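Local structure of imelysin (Bacteroides ovatus, 3N8U) at residues 40-45 / 296-301; 322-327 / 339-344. The protein is an imelysin-family protein of uncertain role, probably a periplasmic or surface protein linked to metal uptake like its relatives with the GxHxxE motif. All coordinates share one frame; numbering follows the deposited sequence.

Contact 1 (40-45 / 296-301)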
loop_
_atom_site.group_PDB
_atom_site.type_symbol
_atom_site.label_atom_id
_atom_site.label_comp_id
_atom_site.label_asym_id
_atom_site.label_seq_id
_atom_site.Cartn_x
_atom_site.Cartn_y
_atom_site.Cartn_z
ATOM N N THR A 40 -1.824 -8.544 11.730
ATOM C CA THR A 40 -1.177 -9.568 12.533
ATOM C C THR A 40 -0.993 -10.843 11.733
ATOM O O THR A 40 0.081 -11.472 11.797
ATOM C CB THR A 40 -1.981 -9.806 13.810
ATOM O OG1 THR A 40 -1.957 -8.601 14.569
ATOM C CG2 THR A 40 -1.433 -10.981 14.646
ATOM N N ASN A 41 -2.046 -11.247 10.986
ATOM C CA ASN A 41 -1.997 -12.497 10.215
ATOM C C ASN A 41 -0.975 -12.420 9.095
ATOM O O ASN A 41 -0.325 -13.425 8.782
ATOM C CB ASN A 41 -3.364 -12.845 9.663
ATOM C CG ASN A 41 -4.296 -13.346 10.720
ATOM O OD1 ASN A 41 -3.870 -13.816 11.785
ATOM N ND2 ASN A 41 -5.583 -13.242 10.466
ATOM N N LEU A 42 -0.820 -11.232 8.497
ATOM C CA LEU A 42 0.133 -11.023 7.412
ATOM C C LEU A 42 1.565 -11.137 7.948
ATOM O O LEU A 42 2.401 -11.836 7.360
ATOM C CB LEU A 42 -0.107 -9.642 6.799
ATOM C CG LEU A 42 0.889 -9.183 5.712
ATOM C CD1 LEU A 42 1.047 -10.253 4.591
ATOM C CD2 LEU A 42 0.433 -7.855 5.115
ATOM N N TYR A 43 1.842 -10.470 9.074
ATOM C CA TYR A 43 3.158 -10.520 9.691
ATOM C C TYR A 43 3.495 -11.963 10.116
ATOM O O TYR A 43 4.575 -12.456 9.804
ATOM C CB TYR A 43 3.219 -9.574 10.893
ATOM C CG TYR A 43 4.475 -9.732 11.724
ATOM C CD1 TYR A 43 5.724 -9.372 11.214
ATOM C CD2 TYR A 43 4.416 -10.222 13.027
ATOM C CE1 TYR A 43 6.885 -9.538 11.969
ATOM C CE2 TYR A 43 5.565 -10.344 13.805
ATOM C CZ TYR A 43 6.795 -9.982 13.277
ATOM O OH TYR A 43 7.928 -10.119 14.036
ATOM N N ASN A 44 2.542 -12.647 10.750
ATOM C CA ASN A 44 2.735 -14.038 11.182
ATOM C C ASN A 44 2.953 -15.005 10.004
ATOM O O ASN A 44 3.741 -15.949 10.134
ATOM C CB ASN A 44 1.572 -14.492 12.068
ATOM C CG ASN A 44 1.571 -13.855 13.446
ATOM O OD1 ASN A 44 2.557 -13.236 13.886
ATOM N ND2 ASN A 44 0.465 -13.991 14.161
ATOM N N ALA A 45 2.271 -14.771 8.856
ATOM C CA ALA A 45 2.440 -15.610 7.659
ATOM C C ALA A 45 3.896 -15.570 7.181
ATOM O O ALA A 45 4.453 -16.605 6.810
ATOM C CB ALA A 45 1.514 -15.139 6.551
HETATM N N MSE A 296 -3.791 -14.485 0.435
HETATM C CA MSE A 296 -4.745 -14.462 1.552
HETATM C C MSE A 296 -5.836 -13.405 1.380
HETATM O O MSE A 296 -6.757 -13.323 2.215
HETATM C CB MSE A 296 -4.030 -14.247 2.886
HETATM C CG MSE A 296 -3.127 -15.400 3.278
HETATM SE SE MSE A 296 -1.972 -14.901 4.753
HETATM C CE MSE A 296 -3.069 -15.418 6.188
ATOM N N GLY A 297 -5.699 -12.567 0.353
ATOM C CA GLY A 297 -6.667 -11.504 0.088
ATOM C C GLY A 297 -6.554 -10.366 1.075
ATOM O O GLY A 297 -7.507 -9.587 1.247
ATOM N N LEU A 298 -5.376 -10.252 1.732
ATOM C CA LEU A 298 -5.150 -9.193 2.730
ATOM C C LEU A 298 -4.987 -7.796 2.135
ATOM O O LEU A 298 -5.353 -6.811 2.770
ATOM C CB LEU A 298 -4.015 -9.545 3.688
ATOM C CG LEU A 298 -4.197 -10.876 4.435
ATOM C CD1 LEU A 298 -3.032 -11.167 5.323
ATOM C CD2 LEU A 298 -5.538 -10.911 5.220
ATOM N N ASP A 299 -4.467 -7.715 0.903
ATOM C CA ASP A 299 -4.358 -6.449 0.192
ATOM C C ASP A 299 -5.777 -5.841 0.006
ATOM O O ASP A 299 -6.061 -4.804 0.631
ATOM C CB ASP A 299 -3.592 -6.666 -1.131
ATOM C CG ASP A 299 -3.618 -5.529 -2.135
ATOM O OD1 ASP A 299 -4.047 -4.418 -1.765
ATOM O OD2 ASP A 299 -3.132 -5.734 -3.268
ATOM N N PRO A 300 -6.745 -6.521 -0.674
ATOM C CA PRO A 300 -8.096 -5.935 -0.762
ATOM C C PRO A 300 -8.826 -5.889 0.589
ATOM O O PRO A 300 -9.682 -5.033 0.763
ATOM C CB PRO A 300 -8.809 -6.797 -1.805
ATOM C CG PRO A 300 -8.049 -8.085 -1.835
ATOM C CD PRO A 300 -6.629 -7.758 -1.492
ATOM N N ASN A 301 -8.471 -6.773 1.567
ATOM C CA ASN A 301 -9.082 -6.678 2.917
ATOM C C ASN A 301 -8.741 -5.342 3.575
ATOM O O ASN A 301 -9.581 -4.767 4.263
ATOM C CB ASN A 301 -8.599 -7.809 3.848
ATOM C CG ASN A 301 -9.455 -9.032 3.832
ATOM O OD1 ASN A 301 -10.353 -9.165 3.004
ATOM N ND2 ASN A 301 -9.189 -9.944 4.763
#

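Contact 2 (322-327 / 339-344)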
loop_
_atom_site.group_PDB
_atom_site.type_symbol
_atom_site.label_atom_id
_atom_site.label_comp_id
_atom_site.label_asym_id
_atom_site.label_seq_id
_atom_site.Cartn_x
_atom_site.Cartn_y
_atom_site.Cartn_z
ATOM N N SER A 322 -21.895 -7.791 10.314
ATOM C CA SER A 322 -21.478 -9.030 9.655
ATOM C C SER A 322 -21.232 -8.834 8.142
ATOM O O SER A 322 -20.555 -9.657 7.532
ATOM C CB SER A 322 -22.488 -10.150 9.909
ATOM O OG SER A 322 -23.742 -9.854 9.320
ATOM N N ASP A 323 -21.741 -7.716 7.554
ATOM C CA ASP A 323 -21.511 -7.393 6.141
ATOM C C ASP A 323 -20.039 -7.083 5.872
ATOM O O ASP A 323 -19.625 -7.073 4.710
ATOM C CB ASP A 323 -22.350 -6.185 5.701
ATOM C CG ASP A 323 -23.847 -6.409 5.712
ATOM O OD1 ASP A 323 -24.280 -7.498 6.142
ATOM O OD2 ASP A 323 -24.590 -5.461 5.371
ATOM N N LEU A 324 -19.259 -6.794 6.939
ATOM C CA LEU A 324 -17.830 -6.438 6.801
ATOM C C LEU A 324 -16.948 -7.663 6.628
ATOM O O LEU A 324 -15.771 -7.524 6.286
ATOM C CB LEU A 324 -17.333 -5.664 8.039
ATOM C CG LEU A 324 -18.114 -4.427 8.483
ATOM C CD1 LEU A 324 -17.420 -3.744 9.648
ATOM C CD2 LEU A 324 -18.346 -3.480 7.359
ATOM N N GLU A 325 -17.477 -8.846 6.951
ATOM C CA GLU A 325 -16.680 -10.062 6.973
ATOM C C GLU A 325 -17.043 -11.081 5.896
ATOM O O GLU A 325 -18.172 -11.105 5.415
ATOM C CB GLU A 325 -16.735 -10.694 8.380
ATOM C CG GLU A 325 -16.168 -9.769 9.458
ATOM C CD GLU A 325 -16.273 -10.284 10.879
ATOM O OE1 GLU A 325 -15.458 -11.155 11.258
ATOM O OE2 GLU A 325 -17.128 -9.768 11.634
ATOM N N TRP A 326 -16.068 -11.894 5.499
ATOM C CA TRP A 326 -16.277 -12.988 4.546
ATOM C C TRP A 326 -15.531 -14.234 5.035
ATOM O O TRP A 326 -14.625 -14.121 5.857
ATOM C CB TRP A 326 -15.819 -12.592 3.134
ATOM C CG TRP A 326 -14.376 -12.212 3.057
ATOM C CD1 TRP A 326 -13.848 -10.966 3.233
ATOM C CD2 TRP A 326 -13.271 -13.075 2.737
ATOM N NE1 TRP A 326 -12.483 -11.001 3.061
ATOM C CE2 TRP A 326 -12.103 -12.282 2.751
ATOM C CE3 TRP A 326 -13.149 -14.460 2.487
ATOM C CZ2 TRP A 326 -10.832 -12.811 2.482
ATOM C CZ3 TRP A 326 -11.888 -14.982 2.218
ATOM C CH2 TRP A 326 -10.751 -14.163 2.205
ATOM N N SER A 327 -15.885 -15.400 4.502
ATOM C CA SER A 327 -15.280 -16.657 4.918
ATOM C C SER A 327 -14.678 -17.367 3.753
ATOM O O SER A 327 -15.169 -17.226 2.628
ATOM C CB SER A 327 -16.327 -17.560 5.560
ATOM O OG SER A 327 -16.969 -16.905 6.641
ATOM N N GLN A 339 -15.033 -6.532 1.351
ATOM C CA GLN A 339 -13.803 -5.743 1.244
ATOM C C GLN A 339 -14.073 -4.276 0.895
ATOM O O GLN A 339 -13.339 -3.382 1.351
ATOM C CB GLN A 339 -12.850 -6.374 0.233
ATOM C CG GLN A 339 -12.369 -7.734 0.699
ATOM C CD GLN A 339 -11.677 -8.530 -0.378
ATOM O OE1 GLN A 339 -11.987 -8.426 -1.576
ATOM N NE2 GLN A 339 -10.744 -9.374 0.036
ATOM N N ASN A 340 -15.143 -4.023 0.116
ATOM C CA ASN A 340 -15.473 -2.663 -0.335
ATOM C C ASN A 340 -16.118 -1.791 0.747
ATOM O O ASN A 340 -16.435 -0.639 0.486
ATOM C CB ASN A 340 -16.371 -2.718 -1.595
ATOM C CG ASN A 340 -15.617 -3.156 -2.829
ATOM O OD1 ASN A 340 -14.382 -3.094 -2.894
ATOM N ND2 ASN A 340 -16.347 -3.602 -3.832
ATOM N N VAL A 341 -16.350 -2.351 1.934
ATOM C CA VAL A 341 -16.968 -1.613 3.048
ATOM C C VAL A 341 -16.139 -1.702 4.333
ATOM O O VAL A 341 -16.653 -1.443 5.426
ATOM C CB VAL A 341 -18.436 -2.051 3.283
ATOM C CG1 VAL A 341 -19.309 -1.734 2.066
ATOM C CG2 VAL A 341 -18.519 -3.541 3.645
ATOM N N ARG A 342 -14.857 -2.088 4.208
ATOM C CA ARG A 342 -13.985 -2.202 5.371
ATOM C C ARG A 342 -12.608 -1.612 5.002
ATOM O O ARG A 342 -12.488 -0.892 4.009
ATOM C CB ARG A 342 -13.855 -3.688 5.784
ATOM C CG ARG A 342 -13.131 -4.537 4.725
ATOM C CD ARG A 342 -13.220 -6.015 5.027
ATOM N NE ARG A 342 -12.136 -6.459 5.901
ATOM C CZ ARG A 342 -12.074 -7.675 6.452
ATOM N NH1 ARG A 342 -13.098 -8.519 6.338
ATOM N NH2 ARG A 342 -11.007 -8.040 7.148
ATOM N N GLY A 343 -11.603 -1.926 5.804
ATOM C CA GLY A 343 -10.230 -1.555 5.506
ATOM C C GLY A 343 -9.862 -0.119 5.833
ATOM O O GLY A 343 -10.671 0.660 6.356
ATOM N N PHE A 344 -8.628 0.254 5.468
ATOM C CA PHE A 344 -8.090 1.562 5.759
ATOM C C PHE A 344 -8.941 2.662 5.213
ATOM O O PHE A 344 -9.047 3.707 5.837
ATOM C CB PHE A 344 -6.690 1.689 5.165
ATOM C CG PHE A 344 -5.573 1.135 6.021
ATOM C CD1 PHE A 344 -5.266 1.712 7.247
ATOM C CD2 PHE A 344 -4.711 0.158 5.522
ATOM C CE1 PHE A 344 -4.183 1.250 7.999
ATOM C CE2 PHE A 344 -3.601 -0.267 6.255
ATOM C CZ PHE A 344 -3.314 0.313 7.466
HETATM O O HOH W 1 -13.458 -11.186 6.911
#

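Contact 1 (40-45 / 296-301)
M296 and L298 each send a side chain onto the helix that carries residues 40-45. M296 is present as selenomethionine, and its CB already points at that helix. The chain runs on extended through CG (chi2 168°), which brings SE to 3.9 Å from A45 CB. The turn about CG-SE (chi3 90°) swings CE along the helix surface to lie 4.3 Å from N41 CB and equally far from N41 O. SE also has a neighbour within its own segment, L298 CD1, at 3.9 Å. That methyl is the branch of L298 that reaches across: CD1 is 3.6 Å from L42 CB and 3.8 Å from L42 CA, so it presses on the root of L42. No hydrogen bond crosses the contact; van der Waals packing accounts for the approach. The two contacting side chains flank G297, whose positive phi (74°) ends helix 292-295, and which is the N-cap of helix 298-303. P292 and V293 of the former helix also touch L42, and Y50 touches both A45 and M296. This is an apolar seam in which the short helices 292-295 and 298-303, joined through M296 and G297, lie against the long helix 21-47 of this mainly helical fold.

Contact 2 (322-327 / 339-344)
R342 reaches the main chain of L324 from the end of a type I beta turn, Q339 to R342, that leads into the GxHxxE motif of the imelysin family, whose glycine is G343. R342 NH1 donates to L324 O at 2.9 Å, in the plane of the carbonyl. The bond is bent, with an N-H...O angle of 137°, and the oxygen lies 30° out of the guanidinium plane; the tilt is consistent with the bend. R342 NH1 is gripped a second time by a water at 2.8 Å, which lies at the guanidinium edge, in plane, and also accepts from W326 N at 3.1 Å. R342 CD already passes 3.2 Å from L324 O, and the turn at chi3 (-88°) then swings the guanidinium round so that NH1 meets the same oxygen. A methionine here would probably leave L324 O without the NH1 donor, strip the water of one of its two donors and leave D38 of helix 21-47, which forms a salt bridge with NH2, without its charged mate.

Beside this polar grip, L324 CD2 rests 3.7 Å from V341 CG2. Helix 309-318 backs V341 through A311, I312 and I315, while Y27 and N30 of helix 21-47 cover L324; the Y27 hydroxyl is hydrogen-bonded to V341 O. On the other flank, the Q339 amide stands nearly upright to the W326 indole. W326 NE1 and Q339 NE2 come within 3.8 Å of each other because both bond to N301 OD1.

Contact 1 closes before contact 2 opens along the chain, yet their centres are 14 Å apart and they touch through N301. Its OD1 probably accepts two hydrogen bonds, from W326 NE1 at 2.8 Å and from Q339 NE2 at 3.0 Å, joining helix 298-303 to both segments of contact 2. D38, on the same helix as 40-45, connects them again, linking N301 ND2, through a weak hydrogen bond, to the arginine side chain of contact 2. Neither contact reaches a bound metal directly: a magnesium ion is about 12 Å from the L298 side chain, and one is about 11 Å from that of Q339.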